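Local structure of integral membrane indolylacetylinositol arabinosyltransferase EmbC (Mycolicibacterium smegmatis, 7BVE) at residues M962-L966 with N1001-M1005; R288-A293 with Q974-R980; R301-E307 with F488-P494; T729-A733 with A970-Q974. The protein probably transfers arabinose units to build the arabinan of the mycobacterial cell wall, and binds the anti-tuberculosis drug ethambutol. All coordinates share one frame. Residue numbers count along the deposited sequence, not the author numbering.

Contact 1 of 4, residues M962-L966 with N1001-M1005. With 95E (Ethambutol), chain G.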
# COMPACT_ATOMS: atom_id res chain seq x y z
N MET A 962 1.86 -23.26 -25.67
CA MET A 962 1.50 -21.98 -25.08
C MET A 962 2.29 -21.79 -23.79
O MET A 962 1.95 -22.33 -22.74
CB MET A 962 0.00 -21.88 -24.82
CG MET A 962 -0.33 -20.55 -24.26
SD MET A 962 -2.04 -20.21 -23.92
CE MET A 962 -1.80 -18.64 -23.12
N LEU A 963 3.37 -21.03 -23.88
CA LEU A 963 4.15 -20.69 -22.71
C LEU A 963 3.57 -19.46 -22.04
O LEU A 963 3.04 -18.57 -22.71
CB LEU A 963 5.60 -20.41 -23.12
CG LEU A 963 6.39 -21.57 -23.70
CD1 LEU A 963 7.65 -21.06 -24.31
CD2 LEU A 963 6.72 -22.52 -22.60
N ASP A 964 3.67 -19.40 -20.72
CA ASP A 964 3.31 -18.17 -20.05
C ASP A 964 4.49 -17.21 -20.06
O ASP A 964 5.59 -17.54 -20.52
CB ASP A 964 2.86 -18.45 -18.62
CG ASP A 964 1.56 -19.22 -18.57
OD1 ASP A 964 0.82 -19.22 -19.57
OD2 ASP A 964 1.25 -19.79 -17.52
N TRP A 965 4.27 -16.00 -19.58
CA TRP A 965 5.30 -14.99 -19.72
C TRP A 965 6.38 -15.07 -18.65
O TRP A 965 7.35 -14.31 -18.71
CB TRP A 965 4.68 -13.59 -19.74
CG TRP A 965 3.98 -13.17 -18.51
CD1 TRP A 965 2.67 -13.33 -18.23
CD2 TRP A 965 4.54 -12.46 -17.41
NE1 TRP A 965 2.37 -12.79 -17.01
CE2 TRP A 965 3.51 -12.25 -16.48
CE3 TRP A 965 5.82 -11.99 -17.10
CZ2 TRP A 965 3.71 -11.59 -15.28
CZ3 TRP A 965 6.02 -11.34 -15.91
CH2 TRP A 965 4.97 -11.15 -15.01
N LEU A 966 6.25 -15.98 -17.70
CA LEU A 966 7.32 -16.32 -16.78
C LEU A 966 8.11 -17.53 -17.24
O LEU A 966 9.34 -17.52 -17.17
CB LEU A 966 6.75 -16.60 -15.39
CG LEU A 966 6.26 -15.43 -14.56
CD1 LEU A 966 5.49 -15.94 -13.39
CD2 LEU A 966 7.44 -14.65 -14.07
N ASN A 1001 -0.53 -13.66 -11.86
CA ASN A 1001 0.10 -13.17 -13.08
C ASN A 1001 -0.67 -13.50 -14.35
O ASN A 1001 -0.44 -12.86 -15.37
CB ASN A 1001 1.52 -13.74 -13.20
CG ASN A 1001 2.45 -13.17 -12.17
OD1 ASN A 1001 2.41 -11.98 -11.88
ND2 ASN A 1001 3.29 -14.02 -11.60
N SER A 1002 -1.55 -14.48 -14.32
CA SER A 1002 -2.48 -14.75 -15.41
C SER A 1002 -3.43 -13.62 -15.84
O SER A 1002 -3.88 -13.66 -16.99
CB SER A 1002 -3.32 -15.98 -15.07
OG SER A 1002 -2.51 -17.13 -14.97
N PRO A 1003 -3.79 -12.62 -15.01
CA PRO A 1003 -4.52 -11.47 -15.57
C PRO A 1003 -3.75 -10.57 -16.54
O PRO A 1003 -4.33 -9.59 -17.01
CB PRO A 1003 -4.92 -10.68 -14.32
CG PRO A 1003 -5.09 -11.68 -13.32
CD PRO A 1003 -4.03 -12.69 -13.55
N VAL A 1004 -2.49 -10.86 -16.86
CA VAL A 1004 -1.83 -10.16 -17.96
C VAL A 1004 -2.39 -10.66 -19.29
O VAL A 1004 -2.59 -9.88 -20.22
CB VAL A 1004 -0.31 -10.36 -17.85
CG1 VAL A 1004 0.41 -9.75 -19.03
CG2 VAL A 1004 0.20 -9.76 -16.57
N MET A 1005 -2.69 -11.95 -19.38
CA MET A 1005 -3.02 -12.59 -20.64
C MET A 1005 -4.51 -12.82 -20.83
O MET A 1005 -4.90 -13.49 -21.78
CB MET A 1005 -2.29 -13.92 -20.73
CG MET A 1005 -0.80 -13.79 -20.76
SD MET A 1005 0.01 -15.39 -20.79
CE MET A 1005 -0.25 -15.87 -19.10
C2 95E G . 6.18 -4.91 -22.47
O12 95E G . 6.23 -7.44 -14.39
C11 95E G . 6.38 -6.79 -15.37
C10 95E G . 5.31 -6.77 -16.47
C13 95E G . 4.31 -7.91 -16.29
C14 95E G . 2.92 -7.40 -15.92
N9 95E G . 5.94 -6.91 -17.77
C8 95E G . 6.16 -5.59 -18.30
C7 95E G . 5.89 -5.58 -19.79
N6 95E G . 7.06 -6.02 -20.51
C3 95E G . 7.35 -5.02 -21.51
O1 95E G . 5.46 -3.97 -22.41
C4 95E G . 8.61 -5.43 -22.26
C5 95E G . 9.56 -6.17 -21.32
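Trp965 takes the p rotamer with chi2 near -91°, which swings its indole across to the turn that follows helix 995-1001. There NE1 gives a nearly straight hydrogen bond to Asn1001 O (3.3 Å, 173°), an oxygen that also accepts from Val1004 N (3.2 Å). Leu966 CD1 lies 3.4 Å from Asn1001 ND2. Met1005, in the m, t, m conformation, curls its thioether against the indole: SD sits 5.4 Å from the five-membered ring centroid at the ring edge, a Met-aromatic contact, and CE is 4.0 Å from Trp965 CD1. The residues belong to the C-terminal domain of this GT-C-type arabinosyltransferase, where an outer strand of a mixed sheet runs into one wall of the ethambutol pocket. The drug's C13 lies over one indole face, 3.5 Å from Trp965 CH2, while its C14 is 3.7 Å from Val1004 CG2. Farther back, Met962, all-trans, stretches until CE is 4.4 Å from Met1005 SD, and Asp964 OD1 approaches Met1005 CE at 3.5 Å.

Contact 2 of 4, residues R288-A293 with Q974-R980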
# COMPACT_ATOMS: atom_id res chain seq x y z
N ARG A 288 11.31 -14.30 -30.52
CA ARG A 288 11.36 -15.53 -31.29
C ARG A 288 10.24 -15.58 -32.33
O ARG A 288 10.44 -16.08 -33.44
CB ARG A 288 11.30 -16.74 -30.37
CG ARG A 288 11.77 -17.99 -31.06
CD ARG A 288 11.58 -19.25 -30.26
NE ARG A 288 12.29 -19.27 -29.00
CZ ARG A 288 12.22 -20.29 -28.15
NH1 ARG A 288 11.51 -21.36 -28.45
NH2 ARG A 288 12.88 -20.24 -27.00
N VAL A 289 9.06 -15.05 -32.00
CA VAL A 289 7.95 -15.12 -32.96
C VAL A 289 7.92 -13.96 -33.97
O VAL A 289 7.20 -14.05 -34.99
CB VAL A 289 6.60 -15.19 -32.24
CG1 VAL A 289 6.59 -16.36 -31.31
CG2 VAL A 289 6.31 -13.93 -31.50
N SER A 290 8.67 -12.88 -33.72
CA SER A 290 8.57 -11.70 -34.57
C SER A 290 9.13 -11.89 -35.98
O SER A 290 8.86 -11.06 -36.84
CB SER A 290 9.30 -10.55 -33.94
OG SER A 290 10.69 -10.78 -33.94
N GLU A 291 9.93 -12.92 -36.23
CA GLU A 291 10.45 -13.09 -37.58
C GLU A 291 9.42 -13.68 -38.51
O GLU A 291 9.30 -13.25 -39.66
CB GLU A 291 11.69 -13.98 -37.57
CG GLU A 291 12.93 -13.33 -37.02
CD GLU A 291 14.12 -14.25 -37.12
OE1 GLU A 291 13.92 -15.44 -37.43
OE2 GLU A 291 15.25 -13.78 -36.93
N HIS A 292 8.68 -14.67 -38.04
CA HIS A 292 7.61 -15.25 -38.85
C HIS A 292 6.42 -14.31 -38.95
O HIS A 292 5.75 -14.29 -39.98
CB HIS A 292 7.19 -16.59 -38.25
CG HIS A 292 6.14 -17.31 -39.03
ND1 HIS A 292 6.40 -17.94 -40.22
CD2 HIS A 292 4.83 -17.52 -38.77
CE1 HIS A 292 5.29 -18.50 -40.68
NE2 HIS A 292 4.32 -18.26 -39.81
N ALA A 293 6.15 -13.53 -37.89
CA ALA A 293 5.02 -12.61 -37.94
C ALA A 293 5.20 -11.51 -38.97
O ALA A 293 4.23 -11.03 -39.55
CB ALA A 293 4.77 -11.99 -36.58
N GLN A 974 11.43 -25.60 -26.09
CA GLN A 974 10.05 -25.67 -26.54
C GLN A 974 9.64 -24.40 -27.26
O GLN A 974 9.94 -23.30 -26.79
CB GLN A 974 9.11 -25.93 -25.37
CG GLN A 974 9.04 -27.38 -24.97
CD GLN A 974 10.21 -27.84 -24.15
OE1 GLN A 974 10.86 -27.05 -23.48
NE2 GLN A 974 10.53 -29.12 -24.25
N ARG A 975 8.93 -24.55 -28.39
CA ARG A 975 8.72 -23.35 -29.18
C ARG A 975 7.30 -22.82 -29.02
O ARG A 975 6.35 -23.59 -28.88
CB ARG A 975 9.00 -23.60 -30.67
CG ARG A 975 8.06 -24.51 -31.40
CD ARG A 975 8.36 -24.45 -32.88
NE ARG A 975 7.43 -25.24 -33.67
CZ ARG A 975 6.28 -24.79 -34.15
NH1 ARG A 975 5.50 -25.58 -34.86
NH2 ARG A 975 5.92 -23.54 -33.91
N PRO A 976 7.13 -21.50 -28.98
CA PRO A 976 5.79 -20.93 -28.87
C PRO A 976 5.06 -20.97 -30.21
O PRO A 976 5.64 -21.26 -31.25
CB PRO A 976 6.07 -19.49 -28.44
CG PRO A 976 7.39 -19.20 -28.98
CD PRO A 976 8.17 -20.46 -28.92
N PHE A 977 3.77 -20.68 -30.16
CA PHE A 977 2.97 -20.73 -31.37
C PHE A 977 3.09 -19.43 -32.15
O PHE A 977 3.33 -18.35 -31.59
CB PHE A 977 1.51 -21.06 -31.04
CG PHE A 977 0.82 -20.03 -30.18
CD1 PHE A 977 0.88 -20.10 -28.81
CD2 PHE A 977 0.05 -19.04 -30.75
CE1 PHE A 977 0.24 -19.18 -28.03
CE2 PHE A 977 -0.59 -18.11 -29.97
CZ PHE A 977 -0.49 -18.19 -28.61
N ASP A 978 2.92 -19.53 -33.46
CA ASP A 978 3.13 -18.44 -34.40
C ASP A 978 1.83 -17.69 -34.67
O ASP A 978 0.75 -18.06 -34.22
CB ASP A 978 3.70 -18.98 -35.70
CG ASP A 978 5.14 -19.41 -35.59
OD1 ASP A 978 5.90 -18.78 -34.83
OD2 ASP A 978 5.51 -20.40 -36.26
N HIS A 979 1.95 -16.61 -35.45
CA HIS A 979 0.83 -15.90 -36.05
C HIS A 979 1.40 -15.17 -37.25
O HIS A 979 2.53 -14.70 -37.20
CB HIS A 979 0.18 -14.92 -35.06
CG HIS A 979 1.02 -13.74 -34.71
ND1 HIS A 979 0.91 -12.53 -35.35
CD2 HIS A 979 1.98 -13.58 -33.77
CE1 HIS A 979 1.76 -11.67 -34.82
NE2 HIS A 979 2.43 -12.28 -33.87
N ARG A 980 0.67 -15.15 -38.36
CA ARG A 980 1.25 -14.49 -39.52
C ARG A 980 0.41 -13.34 -40.06
O ARG A 980 0.91 -12.21 -40.13
CB ARG A 980 1.51 -15.51 -40.62
CG ARG A 980 2.44 -15.02 -41.70
CD ARG A 980 2.72 -16.16 -42.63
NE ARG A 980 3.63 -15.80 -43.71
CZ ARG A 980 4.00 -16.64 -44.66
NH1 ARG A 980 3.54 -17.88 -44.66
NH2 ARG A 980 4.83 -16.25 -45.62
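The C-terminal end of helix 281-293, in the GT-C-type part of the chain, lies along an irregular loop of the C-terminal domain, so this contact joins the two domains. Arg288 reaches out with a t, t, m side chain, and NH1 donates to Gln974 O (3.0 Å, 138°); its NH2 makes a weak hydrogen bond to Pro972 O, binding the guanidinium to the loop at two carbonyls. The same NH1 lies 3.5 Å from Pro976 CD. One residue on, Val289 CG1 packs on Pro976 CG (3.8 Å), an apolar contact that Tyr299 helps to enclose, and lies 3.8 Å from Phe977 O. His292 lies along Asp978 and Arg980: its CD2 meets Asp978 CB at 3.6 Å, with Asp978 OD2 over one ring face, and His292 NE2 is 3.9 Å from Arg980 CD. Ala293 closes the helix against His979, its CA 3.3 Å from His979 O in a CA-H...O contact and its CB over the imidazole in a CH-pi contact, 3.9 Å from the ring centroid.

Contact 3 of 4, residues R301-E307 with F488-P494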
# COMPACT_ATOMS: atom_id res chain seq x y z
N ARG A 301 -0.33 -9.35 -24.80
CA ARG A 301 -1.33 -8.38 -24.40
C ARG A 301 -1.57 -7.43 -25.57
O ARG A 301 -0.75 -7.30 -26.47
CB ARG A 301 -0.89 -7.65 -23.13
CG ARG A 301 -1.95 -6.86 -22.38
CD ARG A 301 -1.48 -6.45 -21.02
NE ARG A 301 -2.46 -5.59 -20.37
CZ ARG A 301 -3.52 -6.01 -19.69
NH1 ARG A 301 -4.34 -5.12 -19.16
NH2 ARG A 301 -3.77 -7.30 -19.53
N TRP A 302 -2.76 -6.82 -25.55
CA TRP A 302 -3.19 -5.71 -26.41
C TRP A 302 -3.33 -6.08 -27.88
O TRP A 302 -2.84 -5.36 -28.74
CB TRP A 302 -2.29 -4.48 -26.28
CG TRP A 302 -2.24 -3.89 -24.93
CD1 TRP A 302 -3.27 -3.37 -24.23
CD2 TRP A 302 -1.06 -3.61 -24.18
NE1 TRP A 302 -2.83 -2.87 -23.04
CE2 TRP A 302 -1.47 -3.00 -22.99
CE3 TRP A 302 0.30 -3.87 -24.36
CZ2 TRP A 302 -0.58 -2.63 -22.00
CZ3 TRP A 302 1.17 -3.50 -23.38
CH2 TRP A 302 0.74 -2.89 -22.22
N PHE A 303 -3.97 -7.22 -28.17
CA PHE A 303 -4.65 -7.48 -29.44
C PHE A 303 -3.71 -7.55 -30.64
O PHE A 303 -4.13 -7.39 -31.77
CB PHE A 303 -5.72 -6.42 -29.67
CG PHE A 303 -6.86 -6.50 -28.70
CD1 PHE A 303 -7.38 -7.70 -28.33
CD2 PHE A 303 -7.30 -5.37 -28.05
CE1 PHE A 303 -8.39 -7.75 -27.41
CE2 PHE A 303 -8.30 -5.44 -27.11
CZ PHE A 303 -8.84 -6.63 -26.80
N GLY A 304 -2.42 -7.79 -30.41
CA GLY A 304 -1.49 -7.86 -31.52
C GLY A 304 -0.96 -6.53 -32.00
O GLY A 304 -0.37 -6.47 -33.08
N THR A 305 -1.15 -5.49 -31.18
CA THR A 305 -0.62 -4.13 -31.49
C THR A 305 0.90 -4.19 -31.30
O THR A 305 1.34 -4.86 -30.34
CB THR A 305 -1.27 -3.07 -30.59
OG1 THR A 305 -1.10 -3.48 -29.23
CG2 THR A 305 -2.73 -2.86 -30.88
N PRO A 306 1.73 -3.55 -32.15
CA PRO A 306 3.18 -3.67 -32.05
C PRO A 306 3.75 -2.86 -30.89
O PRO A 306 3.07 -2.05 -30.28
CB PRO A 306 3.65 -3.13 -33.39
CG PRO A 306 2.63 -2.17 -33.77
CD PRO A 306 1.35 -2.74 -33.31
N GLU A 307 5.02 -3.13 -30.59
CA GLU A 307 5.85 -2.25 -29.77
C GLU A 307 6.20 -1.06 -30.65
O GLU A 307 7.14 -1.09 -31.45
CB GLU A 307 7.10 -2.99 -29.31
CG GLU A 307 6.82 -4.15 -28.41
CD GLU A 307 6.40 -3.73 -27.02
OE1 GLU A 307 6.89 -2.69 -26.54
OE2 GLU A 307 5.57 -4.43 -26.41
N PHE A 488 -4.43 3.56 -27.90
CA PHE A 488 -5.22 2.38 -27.54
C PHE A 488 -4.60 1.62 -26.37
O PHE A 488 -5.32 1.14 -25.49
CB PHE A 488 -5.35 1.49 -28.77
CG PHE A 488 -6.19 0.29 -28.56
CD1 PHE A 488 -7.56 0.40 -28.43
CD2 PHE A 488 -5.62 -0.97 -28.54
CE1 PHE A 488 -8.33 -0.71 -28.25
CE2 PHE A 488 -6.39 -2.07 -28.37
CZ PHE A 488 -7.75 -1.95 -28.22
N LYS A 489 -3.27 1.51 -26.33
CA LYS A 489 -2.60 0.87 -25.19
C LYS A 489 -2.78 1.67 -23.92
O LYS A 489 -2.88 1.11 -22.83
CB LYS A 489 -1.12 0.70 -25.45
CG LYS A 489 -0.76 -0.32 -26.47
CD LYS A 489 0.73 -0.37 -26.60
CE LYS A 489 1.14 -1.32 -27.68
NZ LYS A 489 2.61 -1.35 -27.80
N SER A 490 -2.79 3.00 -24.03
CA SER A 490 -3.06 3.83 -22.87
C SER A 490 -4.50 3.69 -22.40
O SER A 490 -4.78 3.73 -21.20
CB SER A 490 -2.74 5.29 -23.18
OG SER A 490 -3.05 6.11 -22.07
N ALA A 491 -5.43 3.51 -23.34
CA ALA A 491 -6.83 3.36 -22.97
C ALA A 491 -7.11 2.01 -22.32
O ALA A 491 -7.89 1.92 -21.37
CB ALA A 491 -7.73 3.54 -24.19
N VAL A 492 -6.48 0.94 -22.82
CA VAL A 492 -6.75 -0.40 -22.33
C VAL A 492 -5.97 -0.70 -21.06
O VAL A 492 -6.55 -0.97 -20.01
CB VAL A 492 -6.43 -1.46 -23.40
CG1 VAL A 492 -6.56 -2.85 -22.84
CG2 VAL A 492 -7.34 -1.30 -24.58
N GLY A 493 -4.65 -0.63 -21.15
CA GLY A 493 -3.81 -1.33 -20.21
C GLY A 493 -3.59 -0.58 -18.94
O GLY A 493 -4.15 0.50 -18.70
N PRO A 494 -2.77 -1.16 -18.06
CA PRO A 494 -2.41 -0.48 -16.81
C PRO A 494 -1.49 0.70 -17.09
O PRO A 494 -0.36 0.53 -17.56
CB PRO A 494 -1.70 -1.58 -16.00
CG PRO A 494 -1.20 -2.54 -17.02
CD PRO A 494 -2.20 -2.51 -18.14
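The strongest link is a short hydrogen bond from Lys489 NZ to Pro306 O (2.6 Å); Glu307 OE2, 4.5 Å from Lys489 NZ, adds charge attraction beyond salt-bridge range. The Lys489 bond ties the end of helix 479-492 to a loop between helices 281-293 and 314-320 of the GT-C-type domain. Within the loop, Trp302-Thr305 form a type I' beta turn, Phe303 and Gly304 both at positive phi, closed by Thr305 N to Trp302 O (3.0 Å). Thr305 OG1 donates to the same Trp302 O (2.6 Å). Arg301 NH2 bonds outside the contact to Val1004 O, while its NH1 comes within 3.5 Å of Pro494 CD. Around these bonds, Trp302 fills the space against the helix. The extended Lys489 chain runs over one indole face, CG 4.2 Å from the five-membered ring centroid in a CH-pi contact, with Val492 CG1 3.6 Å from Trp302 CD1. Gly493, just past the helix, brings CA to 3.4 Å from Trp302 NE1; a CB there would strike the indole. Glu307, farther along the loop, touches ethambutol, so the contact borders the drug pocket. On another side of the contact, Phe303, which also meets Tyr63 edge-to-face, and Phe488 meet rim to rim with planes at 39°, Phe303 CD2 lying 3.4 Å from Phe488 CE2.

Contact 4 of 4, residues T729-A733 with A970-Q974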
# COMPACT_ATOMS: atom_id res chain seq x y z
N THR A 729 21.22 -28.04 -23.18
CA THR A 729 20.79 -26.65 -23.15
C THR A 729 19.28 -26.51 -23.11
O THR A 729 18.75 -25.48 -23.55
CB THR A 729 21.35 -25.90 -24.36
OG1 THR A 729 20.78 -26.44 -25.56
CG2 THR A 729 22.86 -26.02 -24.42
N CYS A 730 18.59 -27.55 -22.62
CA CYS A 730 17.10 -27.58 -22.61
C CYS A 730 16.52 -26.86 -21.38
O CYS A 730 15.36 -26.42 -21.47
CB CYS A 730 16.60 -29.02 -22.64
SG CYS A 730 16.32 -29.65 -24.32
N GLY A 731 17.28 -26.75 -20.29
CA GLY A 731 16.72 -26.11 -19.11
C GLY A 731 16.04 -27.08 -18.16
O GLY A 731 16.57 -28.15 -17.84
N LEU A 732 14.85 -26.70 -17.72
CA LEU A 732 14.08 -27.47 -16.74
C LEU A 732 13.33 -28.63 -17.38
O LEU A 732 12.79 -29.47 -16.66
CB LEU A 732 13.13 -26.51 -16.01
CG LEU A 732 12.26 -26.87 -14.81
CD1 LEU A 732 13.10 -27.49 -13.75
CD2 LEU A 732 11.61 -25.63 -14.25
N ALA A 733 13.34 -28.74 -18.70
CA ALA A 733 12.58 -29.78 -19.38
C ALA A 733 13.21 -31.16 -19.27
O ALA A 733 12.54 -32.15 -19.58
CB ALA A 733 12.42 -29.43 -20.85
N ALA A 970 13.36 -20.84 -18.57
CA ALA A 970 13.59 -22.18 -18.05
C ALA A 970 13.20 -23.26 -19.04
O ALA A 970 13.66 -24.40 -18.90
CB ALA A 970 12.81 -22.38 -16.75
N PHE A 971 12.37 -22.94 -20.03
CA PHE A 971 11.96 -23.86 -21.08
C PHE A 971 12.36 -23.28 -22.43
O PHE A 971 11.51 -22.76 -23.16
CB PHE A 971 10.45 -24.10 -21.04
CG PHE A 971 9.98 -24.82 -19.81
CD1 PHE A 971 9.99 -26.19 -19.76
CD2 PHE A 971 9.57 -24.12 -18.70
CE1 PHE A 971 9.58 -26.85 -18.64
CE2 PHE A 971 9.17 -24.77 -17.58
CZ PHE A 971 9.17 -26.14 -17.55
N PRO A 972 13.64 -23.35 -22.80
CA PRO A 972 14.07 -22.69 -24.03
C PRO A 972 14.05 -23.56 -25.28
O PRO A 972 14.17 -23.02 -26.38
CB PRO A 972 15.51 -22.30 -23.69
CG PRO A 972 15.97 -23.39 -22.86
CD PRO A 972 14.80 -23.85 -22.05
N CYS A 973 13.88 -24.88 -25.11
CA CYS A 973 13.87 -25.82 -26.26
C CYS A 973 12.46 -25.93 -26.87
O CYS A 973 12.36 -26.32 -28.05
CB CYS A 973 14.35 -27.21 -25.84
SG CYS A 973 16.15 -27.40 -25.89
N GLN A 974 11.43 -25.60 -26.09
CA GLN A 974 10.05 -25.67 -26.54
C GLN A 974 9.64 -24.40 -27.26
O GLN A 974 9.94 -23.30 -26.79
CB GLN A 974 9.11 -25.93 -25.37
CG GLN A 974 9.04 -27.38 -24.97
CD GLN A 974 10.21 -27.84 -24.15
OE1 GLN A 974 10.86 -27.05 -23.48
NE2 GLN A 974 10.53 -29.12 -24.25
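A disulfide joins Cys730 to Cys973, two parts of the C-terminal domain well over two hundred residues apart in sequence. The sulfurs are modelled 2.7 Å apart between Cys730 SG and Cys973 SG, longer than an ideal S-S bond, so the fine geometry should be read with care. The hydrogen bonding across the pair of loops is between backbones: Leu732 N donates to Ala970 O at 2.8 Å, almost in line at 173°, and Gly731 CA adds a CA-H...O contact to the same Ala970 O at 3.5 Å. Glycine suits position 731 twice over, since a CB would collide with Ala970 O and Pro972 CD, and at phi/psi 91/-134° it would also press on the carbonyl oxygen of Cys730. Apolar contacts extend the link: Leu732 sets CB 4.2 Å from Ala970 CB and CD2 4.1 Å from Phe971 CZ, and Ala733 CB packs 4.2 Å from Phe971 CD1. Gln974 OE1 approaches Ala733 CB at 3.9 Å in van der Waals contact, its amide nitrogen held elsewhere by Gln952 OE1. Helix 951-954 lies against the link, its Gln952 touching Cys730, Ala733 and Cys973; Trp715 meets Leu732 and Trp1037 meets Phe971. The first loop leads directly into strand 736-738, while the second lies between strands 961-963 and 989-992, all three in one mixed sheet.

In the fold
One segment each of contacts 1, 4 and 2 follows the chain from strand 961-963 to Arg980. Contacts 2 and 4 share Gln974, and Arg288 NH2 lies 3.1 Å from Pro972 O, so the disulfide loop and the interdomain loop meet the same arginine. Contact 2 abuts contact 1 where Phe977 CE1 is 4.0 Å from Met962 CG. Contact 3 joins contact 1 through Arg301 NH2 and Val1004 O (2.9 Å), a second bridge between the domains. Contact 1 lines the ethambutol pocket. The side chain of Glu307 in contact 3 is about 4 Å from the bound ethambutol. The side chain of Val289 in contact 2 is about 13 Å from the bound ethambutol. Contacts 3 and 4 are farthest apart, with centres about 29 Å distant.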